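Local coordinates for protein NEQ263 (Nanoarchaeum equitans Kin4-M, PDB 5BN3) that forms, with its V-type alpha-chain partner, the catalytic core complex of an archaeal ATP synthase and probably contributes to nucleotide binding, at residues A214-D220 with T269-I274; A152-I158 with R219-L224; P203-T208 with S261-R265. One frame throughout, in Å; residues are numbered along the deposited sequence.

Contact 1 of 3, residues A214-D220 with T269-I274; sequences AFEKNRD and TSKGSI
Residues 214-220 leave the last turn of helix 196-215, make a tight turn and enter strand 220-226; residues 269-274 turn from Thr269 into strand 273-281. The turn at Asn218 takes a left-handed backbone (phi/psi 54/47). Asn218 and Gly272 lie 4.7 Å apart CA to CA, Asp220 and Ser273 4.6 Å, and the latter pair is a parallel beta bridge between neighbouring strands of the P-loop NTPase-type core sheet. Ser273 N donates to Arg219 O at 3.1 Å (163°). Thr269 N bonds Gly272 O at 3.0 Å in the turn of the beta hairpin between strands 267-268 and 273-281.

Gly272 is nearly fully extended (-173/-170). Its CA sits 3.4 Å from both Ala214 O and Arg219 O, and an ideal CB would fall only 2.1 Å from Ala214 O and 2.5 Å from Arg219 O, leaving no room for a side chain.

Phe215 (chi1 m, -56°) swings its ring tip across 269-274: CD1 is 3.5 Å from Thr269 CG2, CE2 is 3.9 Å from Ile274 CD1, and Gly272 O meets the ring edge at CE1, 3.6 Å away. Ile274 (m, t) also sends CG1 to 3.6 Å from Ala214 CB. Tyr98 of the neighbouring alpha chain packs on Phe215. Asn218 (chi1 m) places OD1 3.3 Å from Lys271 CB.

Asp220 (m) and Ser273 (p) share one face of the sheet, where Ser273 OG donates to Asp220 OD1 at 2.6 Å. With Lys126 salt-bridged to OD2, both carboxylate oxygens of Asp220 are engaged, so a charged, hydrogen-bonded cluster marks the start of two parallel strands beside an apolar helix end.

Contact 2 of 3, residues A152-I158 with R219-L224; sequences AKDKTII and RDVLVL
Leu222 (chi1 t, chi2 p) lays CD2 against Ala152 CB at 3.8 Å and Ile157 CG1 at 4.4 Å, on the sheet face packed by helix 140-151. Leu224 (m, t) joins that face, its CD1 4.4 Å from Ile157 CG2. Strands 156-158 and 220-224 run parallel: their axes approach to 4.8 Å at 24°, and CA pairs Ile157-Leu222 and Ile158-Val223 stand 4.9 and 4.7 Å apart. Three backbone bonds set the register: Leu222 N to Thr156 O (3.0 Å, 169°), Ile158 N to Leu222 O (2.8 Å, 170°) and Leu224 N to Ile158 O (2.9 Å, 160°). Such neighbouring parallel strands belong to the core sheet of the P-loop NTPase-type nucleotide-binding domain, strand 220-226 lying between 156-162 and 273-281. On the face beneath helix 196-215, Ile158 (m, t) brings CD1 to 4.1 Å from Val221 CG1 and CB to 4.3 Å from Val223 CG2; both valines are t. Beside Asp220, Lys155 (m, t, t, p) passes CE 3.8 Å from Asp220 CB and bends NZ back to Asp154 OD2, a 3.1 Å salt bridge, while also bonding Val151 O. Near Thr156 one water accepts from Thr156 N at 3.2 Å and weakly from Arg219 NH1 at 3.3 Å; Arg219 (m, t, t) is salt-bridged to Glu67.

Contact 3 of 3, residues P203-T208 with S261-R265; sequences PRVALT and SIYER
Residues 203-208 are helical, in helix 196-215, which is kinked at 203-204. Leu207 N to Pro203 O (3.0 Å) and Thr208 N to Arg204 O (2.9 Å) continue the helix. Residues 261-263 end helix 255-263, the chain then leaving it with Arg265 at -86/60 and its N bonded to Ile262 O at 3.1 Å. The nearest CA pairs are Leu207-Arg265 at 6.9 Å and Arg204-Ile262 at 7.0 Å.

Leu207 (m, t) points into the interface: its CD1 lies 3.3 Å from Ile262 O and 3.6 Å from Ile262 CG2, and its CD2 3.5 Å from Arg265 O. Ile262 (m, t) extends CD1 to Pro203 CG at 3.5 Å. Met225 of strand 220-226 touches all three apolar side chains, so the two helix segments meet over the central sheet of the nucleotide-binding domain.

Arg265 (m, t, p) reaches across to helix 196-215, its guanidinium face against Leu207 C and its edge at Thr208, where NH2 donates to OG1 at 3.0 Å. Thr208 OG1 donates a hydrogen bond to Arg204 O at 2.7 Å. Arg265 is also salt-bridged to Glu211 and bonded to Ile94 O. Arg204 donates through NH1 to Ile200 O and forms a salt bridge with Asp258; Ser261 OG, 3.7 Å from Arg204 NH2, is bonded to Asp258 O. The chemistry thus implies an apolar seam bordered by a buried arginine whose charge is balanced by Glu211.

How the contacts relate
From the N terminus, 152-158, leading into strand 156-162, comes first, then helix segment 203-208, the helix end and strand at 214-224, helix end 261-265, and finally 269-274. Contact 2 closes a loop of 60 intervening residues, bringing strand 220-226 beside strand 156-162; contact 3 closes a loop of 52 and contact 1 one of 48; each pair of loops crosses, because the segments alternate. Contacts 1 and 2 share Arg219 and Asp220, and Val221 N lies 2.8 Å from Ser273 O, placing strand 220-226 between its two neighbours. Contact 3 touches contact 2 through Ile158 CD1, 3.7 Å from Ala206 O, tying helix 196-215 and the end of helix 255-263 to that sheet.

Contact 1 of 3, residues A214-D220 with T269-I274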
loop_
_atom_site.group_PDB
_atom_site.type_symbol
_atom_site.label_atom_id
_atom_site.label_comp_id
_atom_site.label_asym_id
_atom_site.label_seq_id
_atom_site.Cartn_x
_atom_site.Cartn_y
_atom_site.Cartn_z
ATOM N N ALA B 214 -30.869 -32.568 8.338
ATOM C CA ALA B 214 -31.718 -31.565 8.974
ATOM C C ALA B 214 -33.068 -31.387 8.289
ATOM O O ALA B 214 -34.098 -31.259 8.953
ATOM C CB ALA B 214 -30.992 -30.232 9.049
ATOM N N PHE B 215 -33.061 -31.367 6.960
ATOM C CA PHE B 215 -34.250 -30.976 6.207
ATOM C C PHE B 215 -34.973 -32.136 5.522
ATOM O O PHE B 215 -36.078 -31.959 5.010
ATOM C CB PHE B 215 -33.895 -29.872 5.203
ATOM C CG PHE B 215 -33.258 -28.668 5.842
ATOM C CD1 PHE B 215 -33.711 -28.201 7.067
ATOM C CD2 PHE B 215 -32.193 -28.022 5.234
ATOM C CE1 PHE B 215 -33.125 -27.100 7.669
ATOM C CE2 PHE B 215 -31.600 -26.919 5.831
ATOM C CZ PHE B 215 -32.068 -26.458 7.050
ATOM N N GLU B 216 -34.356 -33.313 5.510
ATOM C CA GLU B 216 -35.022 -34.511 5.004
ATOM C C GLU B 216 -35.326 -35.497 6.128
ATOM O O GLU B 216 -36.366 -36.152 6.124
ATOM C CB GLU B 216 -34.195 -35.193 3.907
ATOM C CG GLU B 216 -34.259 -34.512 2.547
ATOM C CD GLU B 216 -34.237 -35.510 1.401
ATOM O OE1 GLU B 216 -34.291 -36.727 1.676
ATOM O OE2 GLU B 216 -34.175 -35.078 0.230
ATOM N N LYS B 217 -34.417 -35.596 7.092
ATOM C CA LYS B 217 -34.616 -36.490 8.228
ATOM C C LYS B 217 -35.082 -35.721 9.464
ATOM O O LYS B 217 -35.169 -36.284 10.557
ATOM C CB LYS B 217 -33.337 -37.281 8.524
ATOM C CG LYS B 217 -32.803 -38.056 7.327
ATOM C CD LYS B 217 -33.855 -38.982 6.726
ATOM C CE LYS B 217 -34.223 -40.115 7.673
ATOM N NZ LYS B 217 -35.314 -40.978 7.122
ATOM N N ASN B 218 -35.377 -34.436 9.275
ATOM C CA ASN B 218 -35.956 -33.590 10.322
ATOM C C ASN B 218 -35.176 -33.550 11.638
ATOM O O ASN B 218 -35.764 -33.675 12.712
ATOM C CB ASN B 218 -37.412 -33.991 10.598
ATOM C CG ASN B 218 -38.283 -33.934 9.356
ATOM O OD1 ASN B 218 -37.890 -33.387 8.324
ATOM N ND2 ASN B 218 -39.484 -34.491 9.457
ATOM N N ARG B 219 -33.861 -33.365 11.551
ATOM C CA ARG B 219 -33.012 -33.304 12.740
ATOM C C ARG B 219 -32.467 -31.904 12.992
ATOM O O ARG B 219 -32.455 -31.057 12.097
ATOM C CB ARG B 219 -31.821 -34.258 12.599
ATOM C CG ARG B 219 -32.169 -35.728 12.440
ATOM C CD ARG B 219 -30.911 -36.532 12.134
ATOM N NE ARG B 219 -31.161 -37.968 12.030
ATOM C CZ ARG B 219 -30.964 -38.833 13.019
ATOM N NH1 ARG B 219 -30.515 -38.411 14.192
ATOM N NH2 ARG B 219 -31.218 -40.121 12.838
ATOM N N ASP B 220 -32.017 -31.673 14.220
ATOM C CA ASP B 220 -31.226 -30.492 14.532
ATOM C C ASP B 220 -29.760 -30.884 14.413
ATOM O O ASP B 220 -29.324 -31.867 15.011
ATOM C CB ASP B 220 -31.540 -29.986 15.942
ATOM C CG ASP B 220 -32.935 -29.400 16.054
ATOM O OD1 ASP B 220 -33.400 -28.776 15.075
ATOM O OD2 ASP B 220 -33.569 -29.560 17.119
ATOM N N THR B 269 -35.852 -24.233 9.826
ATOM C CA THR B 269 -37.083 -24.444 9.077
ATOM C C THR B 269 -38.062 -25.135 10.023
ATOM O O THR B 269 -37.713 -25.417 11.168
ATOM C CB THR B 269 -36.828 -25.289 7.807
ATOM O OG1 THR B 269 -37.884 -25.085 6.861
ATOM C CG2 THR B 269 -36.728 -26.767 8.148
ATOM N N SER B 270 -39.283 -25.398 9.567
ATOM C CA SER B 270 -40.263 -26.063 10.420
ATOM C C SER B 270 -39.864 -27.504 10.743
ATOM O O SER B 270 -40.265 -28.051 11.771
ATOM C CB SER B 270 -41.653 -26.028 9.777
ATOM O OG SER B 270 -41.639 -26.642 8.502
ATOM N N LYS B 271 -39.061 -28.105 9.869
ATOM C CA LYS B 271 -38.693 -29.517 9.988
ATOM C C LYS B 271 -37.417 -29.778 10.792
ATOM O O LYS B 271 -37.303 -30.805 11.461
ATOM C CB LYS B 271 -38.548 -30.145 8.598
ATOM C CG LYS B 271 -39.788 -30.039 7.727
ATOM C CD LYS B 271 -41.013 -30.595 8.433
ATOM C CE LYS B 271 -42.225 -30.570 7.514
ATOM N NZ LYS B 271 -43.502 -30.697 8.269
ATOM N N GLY B 272 -36.453 -28.864 10.714
ATOM C CA GLY B 272 -35.175 -29.065 11.379
ATOM C C GLY B 272 -34.278 -27.843 11.323
ATOM O O GLY B 272 -34.717 -26.765 10.925
ATOM N N SER B 273 -33.017 -28.008 11.715
ATOM C CA SER B 273 -32.106 -26.872 11.792
ATOM C C SER B 273 -30.647 -27.245 11.556
ATOM O O SER B 273 -30.206 -28.344 11.904
ATOM C CB SER B 273 -32.241 -26.176 13.150
ATOM O OG SER B 273 -31.757 -27.001 14.196
ATOM N N ILE B 274 -29.907 -26.320 10.952
ATOM C CA ILE B 274 -28.455 -26.417 10.883
ATOM C C ILE B 274 -27.843 -25.233 11.618
ATOM O O ILE B 274 -27.960 -24.087 11.174
ATOM C CB ILE B 274 -27.941 -26.412 9.429
ATOM C CG1 ILE B 274 -28.442 -27.648 8.675
ATOM C CG2 ILE B 274 -26.420 -26.371 9.401
ATOM C CD1 ILE B 274 -28.022 -27.683 7.216
#

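Contact 2 of 3, residues A152-I158 with R219-L224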
loop_
_atom_site.group_PDB
_atom_site.type_symbol
_atom_site.label_atom_id
_atom_site.label_comp_id
_atom_site.label_asym_id
_atom_site.label_seq_id
_atom_site.Cartn_x
_atom_site.Cartn_y
_atom_site.Cartn_z
ATOM N N ALA B 152 -24.923 -29.808 21.772
ATOM C CA ALA B 152 -25.167 -30.903 20.834
ATOM C C ALA B 152 -25.294 -32.270 21.504
ATOM O O ALA B 152 -24.958 -33.291 20.906
ATOM C CB ALA B 152 -24.079 -30.939 19.780
ATOM N N LYS B 153 -25.784 -32.284 22.740
ATOM C CA LYS B 153 -26.011 -33.528 23.472
ATOM C C LYS B 153 -27.088 -34.382 22.810
ATOM O O LYS B 153 -27.135 -35.602 22.991
ATOM C CB LYS B 153 -26.413 -33.214 24.916
ATOM C CG LYS B 153 -25.274 -32.663 25.762
ATOM C CD LYS B 153 -25.767 -32.041 27.063
ATOM C CE LYS B 153 -24.591 -31.670 27.964
ATOM N NZ LYS B 153 -24.986 -30.802 29.114
ATOM N N ASP B 154 -27.941 -33.727 22.033
ATOM C CA ASP B 154 -29.087 -34.366 21.405
ATOM C C ASP B 154 -28.993 -34.320 19.883
ATOM O O ASP B 154 -29.893 -34.791 19.186
ATOM C CB ASP B 154 -30.355 -33.638 21.838
ATOM C CG ASP B 154 -30.201 -32.128 21.776
ATOM O OD1 ASP B 154 -29.167 -31.616 22.259
ATOM O OD2 ASP B 154 -31.103 -31.454 21.237
ATOM N N LYS B 155 -27.904 -33.755 19.370
ATOM C CA LYS B 155 -27.787 -33.477 17.943
ATOM C C LYS B 155 -26.623 -34.205 17.274
ATOM O O LYS B 155 -25.641 -34.564 17.925
ATOM C CB LYS B 155 -27.640 -31.966 17.719
ATOM C CG LYS B 155 -28.688 -31.116 18.423
ATOM C CD LYS B 155 -28.423 -29.632 18.210
ATOM C CE LYS B 155 -29.444 -28.771 18.931
ATOM N NZ LYS B 155 -29.399 -28.962 20.403
ATOM N N THR B 156 -26.741 -34.416 15.967
ATOM C CA THR B 156 -25.625 -34.910 15.172
ATOM C C THR B 156 -24.611 -33.782 14.997
ATOM O O THR B 156 -24.977 -32.657 14.650
ATOM C CB THR B 156 -26.093 -35.380 13.781
ATOM O OG1 THR B 156 -27.063 -36.425 13.924
ATOM C CG2 THR B 156 -24.919 -35.897 12.969
ATOM N N ILE B 157 -23.339 -34.074 15.253
ATOM C CA ILE B 157 -22.279 -33.100 15.018
ATOM C C ILE B 157 -21.556 -33.432 13.720
ATOM O O ILE B 157 -21.119 -34.563 13.519
ATOM C CB ILE B 157 -21.256 -33.089 16.170
ATOM C CG1 ILE B 157 -21.933 -32.663 17.474
ATOM C CG2 ILE B 157 -20.105 -32.146 15.859
ATOM C CD1 ILE B 157 -21.017 -32.704 18.677
ATOM N N ILE B 158 -21.437 -32.451 12.833
ATOM C CA ILE B 158 -20.628 -32.626 11.632
ATOM C C ILE B 158 -19.415 -31.706 11.698
ATOM O O ILE B 158 -19.549 -30.489 11.842
ATOM C CB ILE B 158 -21.441 -32.373 10.349
ATOM C CG1 ILE B 158 -22.610 -33.358 10.276
ATOM C CG2 ILE B 158 -20.558 -32.511 9.118
ATOM C CD1 ILE B 158 -23.481 -33.196 9.052
ATOM N N ARG B 219 -33.861 -33.365 11.551
ATOM C CA ARG B 219 -33.012 -33.304 12.740
ATOM C C ARG B 219 -32.467 -31.904 12.992
ATOM O O ARG B 219 -32.455 -31.057 12.097
ATOM C CB ARG B 219 -31.821 -34.258 12.599
ATOM C CG ARG B 219 -32.169 -35.728 12.440
ATOM C CD ARG B 219 -30.911 -36.532 12.134
ATOM N NE ARG B 219 -31.161 -37.968 12.030
ATOM C CZ ARG B 219 -30.964 -38.833 13.019
ATOM N NH1 ARG B 219 -30.515 -38.411 14.192
ATOM N NH2 ARG B 219 -31.218 -40.121 12.838
ATOM N N ASP B 220 -32.017 -31.673 14.220
ATOM C CA ASP B 220 -31.226 -30.492 14.532
ATOM C C ASP B 220 -29.760 -30.884 14.413
ATOM O O ASP B 220 -29.324 -31.867 15.011
ATOM C CB ASP B 220 -31.540 -29.986 15.942
ATOM C CG ASP B 220 -32.935 -29.400 16.054
ATOM O OD1 ASP B 220 -33.400 -28.776 15.075
ATOM O OD2 ASP B 220 -33.569 -29.560 17.119
ATOM N N VAL B 221 -29.005 -30.126 13.624
ATOM C CA VAL B 221 -27.618 -30.469 13.334
ATOM C C VAL B 221 -26.667 -29.341 13.739
ATOM O O VAL B 221 -26.985 -28.162 13.568
ATOM C CB VAL B 221 -27.440 -30.793 11.831
ATOM C CG1 VAL B 221 -25.985 -31.063 11.499
ATOM C CG2 VAL B 221 -28.290 -31.990 11.448
ATOM N N LEU B 222 -25.516 -29.706 14.297
ATOM C CA LEU B 222 -24.459 -28.740 14.578
ATOM C C LEU B 222 -23.282 -28.965 13.634
ATOM O O LEU B 222 -22.713 -30.059 13.586
ATOM C CB LEU B 222 -23.983 -28.856 16.028
ATOM C CG LEU B 222 -22.777 -27.980 16.373
ATOM C CD1 LEU B 222 -23.158 -26.519 16.262
ATOM C CD2 LEU B 222 -22.236 -28.291 17.763
ATOM N N VAL B 223 -22.918 -27.934 12.880
ATOM C CA VAL B 223 -21.776 -28.031 11.980
ATOM C C VAL B 223 -20.631 -27.135 12.444
ATOM O O VAL B 223 -20.805 -25.926 12.614
ATOM C CB VAL B 223 -22.152 -27.678 10.527
ATOM C CG1 VAL B 223 -20.953 -27.873 9.612
ATOM C CG2 VAL B 223 -23.304 -28.539 10.057
ATOM N N LEU B 224 -19.468 -27.742 12.661
ATOM C CA LEU B 224 -18.254 -27.007 12.993
ATOM C C LEU B 224 -17.285 -27.098 11.816
ATOM O O LEU B 224 -17.055 -28.186 11.284
ATOM C CB LEU B 224 -17.594 -27.603 14.241
ATOM C CG LEU B 224 -18.458 -27.800 15.489
ATOM C CD1 LEU B 224 -17.685 -28.544 16.566
ATOM C CD2 LEU B 224 -18.937 -26.466 16.017
HETATM O O HOH W 1 -29.783 -35.377 15.381
#

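Contact 3 of 3, residues P203-T208 with S261-R265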
loop_
_atom_site.group_PDB
_atom_site.type_symbol
_atom_site.label_atom_id
_atom_site.label_comp_id
_atom_site.label_asym_id
_atom_site.label_seq_id
_atom_site.Cartn_x
_atom_site.Cartn_y
_atom_site.Cartn_z
ATOM N N PRO B 203 -16.090 -28.536 2.968
ATOM C CA PRO B 203 -17.296 -28.004 3.608
ATOM C C PRO B 203 -18.553 -28.290 2.795
ATOM O O PRO B 203 -19.640 -28.307 3.364
ATOM C CB PRO B 203 -17.030 -26.496 3.654
ATOM C CG PRO B 203 -16.113 -26.249 2.503
ATOM C CD PRO B 203 -15.225 -27.457 2.450
ATOM N N ARG B 204 -18.409 -28.503 1.490
ATOM C CA ARG B 204 -19.562 -28.758 0.628
ATOM C C ARG B 204 -20.180 -30.138 0.851
ATOM O O ARG B 204 -21.405 -30.273 0.888
ATOM C CB ARG B 204 -19.187 -28.559 -0.846
ATOM C CG ARG B 204 -19.051 -27.094 -1.254
ATOM C CD ARG B 204 -18.583 -26.942 -2.693
ATOM N NE ARG B 204 -18.741 -25.570 -3.175
ATOM C CZ ARG B 204 -17.828 -24.615 -3.037
ATOM N NH1 ARG B 204 -16.677 -24.877 -2.434
ATOM N NH2 ARG B 204 -18.064 -23.397 -3.504
ATOM N N VAL B 205 -19.343 -31.162 1.000
ATOM C CA VAL B 205 -19.864 -32.500 1.272
ATOM C C VAL B 205 -20.434 -32.572 2.689
ATOM O O VAL B 205 -21.433 -33.248 2.928
ATOM C CB VAL B 205 -18.807 -33.624 1.032
ATOM C CG1 VAL B 205 -18.167 -33.474 -0.337
ATOM C CG2 VAL B 205 -17.733 -33.611 2.101
ATOM N N ALA B 206 -19.808 -31.855 3.618
ATOM C CA ALA B 206 -20.268 -31.821 5.003
ATOM C C ALA B 206 -21.632 -31.149 5.123
ATOM O O ALA B 206 -22.498 -31.602 5.877
ATOM C CB ALA B 206 -19.250 -31.107 5.875
ATOM N N LEU B 207 -21.813 -30.053 4.393
ATOM C CA LEU B 207 -23.083 -29.331 4.402
ATOM C C LEU B 207 -24.167 -30.022 3.574
ATOM O O LEU B 207 -25.356 -29.880 3.861
ATOM C CB LEU B 207 -22.882 -27.887 3.935
ATOM C CG LEU B 207 -22.200 -26.984 4.963
ATOM C CD1 LEU B 207 -21.800 -25.664 4.339
ATOM C CD2 LEU B 207 -23.130 -26.748 6.131
ATOM N N THR B 208 -23.762 -30.761 2.543
ATOM C CA THR B 208 -24.711 -31.571 1.785
ATOM C C THR B 208 -25.310 -32.637 2.699
ATOM O O THR B 208 -26.517 -32.881 2.675
ATOM C CB THR B 208 -24.046 -32.237 0.566
ATOM O OG1 THR B 208 -23.613 -31.225 -0.351
ATOM C CG2 THR B 208 -25.024 -33.161 -0.141
ATOM N N SER B 261 -21.899 -18.974 -0.255
ATOM C CA SER B 261 -22.470 -20.211 -0.787
ATOM C C SER B 261 -22.241 -21.377 0.170
ATOM O O SER B 261 -22.813 -22.454 0.005
ATOM C CB SER B 261 -21.882 -20.532 -2.161
ATOM O OG SER B 261 -20.595 -21.107 -2.041
ATOM N N ILE B 262 -21.396 -21.152 1.172
ATOM C CA ILE B 262 -21.175 -22.117 2.240
ATOM C C ILE B 262 -21.934 -21.723 3.511
ATOM O O ILE B 262 -22.714 -22.514 4.042
ATOM C CB ILE B 262 -19.674 -22.247 2.544
ATOM C CG1 ILE B 262 -18.962 -22.915 1.369
ATOM C CG2 ILE B 262 -19.435 -23.046 3.809
ATOM C CD1 ILE B 262 -17.507 -23.111 1.608
ATOM N N TYR B 263 -21.706 -20.500 3.991
ATOM C CA TYR B 263 -22.293 -20.038 5.252
ATOM C C TYR B 263 -23.824 -20.024 5.244
ATOM O O TYR B 263 -24.455 -20.299 6.265
ATOM C CB TYR B 263 -21.774 -18.640 5.604
ATOM C CG TYR B 263 -20.278 -18.537 5.818
ATOM C CD1 TYR B 263 -19.533 -19.625 6.251
ATOM C CD2 TYR B 263 -19.614 -17.339 5.595
ATOM C CE1 TYR B 263 -18.166 -19.518 6.451
ATOM C CE2 TYR B 263 -18.251 -17.225 5.792
ATOM C CZ TYR B 263 -17.535 -18.315 6.220
ATOM O OH TYR B 263 -16.179 -18.195 6.415
ATOM N N GLU B 264 -24.417 -19.697 4.099
ATOM C CA GLU B 264 -25.875 -19.581 3.998
ATOM C C GLU B 264 -26.585 -20.927 3.884
ATOM O O GLU B 264 -27.817 -20.986 3.868
ATOM C CB GLU B 264 -26.267 -18.668 2.830
ATOM C CG GLU B 264 -25.973 -17.193 3.076
ATOM C CD GLU B 264 -27.010 -16.519 3.962
ATOM O OE1 GLU B 264 -26.616 -15.719 4.838
ATOM O OE2 GLU B 264 -28.220 -16.768 3.775
ATOM N N ARG B 265 -25.811 -22.005 3.804
ATOM C CA ARG B 265 -26.384 -23.348 3.858
ATOM C C ARG B 265 -26.529 -23.751 5.319
ATOM O O ARG B 265 -25.945 -24.734 5.782
ATOM C CB ARG B 265 -25.518 -24.349 3.087
ATOM C CG ARG B 265 -25.488 -24.087 1.583
ATOM C CD ARG B 265 -24.534 -25.026 0.863
ATOM N NE ARG B 265 -25.093 -26.364 0.674
ATOM C CZ ARG B 265 -24.441 -27.373 0.102
ATOM N NH1 ARG B 265 -23.202 -27.200 -0.335
ATOM N NH2 ARG B 265 -25.026 -28.554 -0.028
#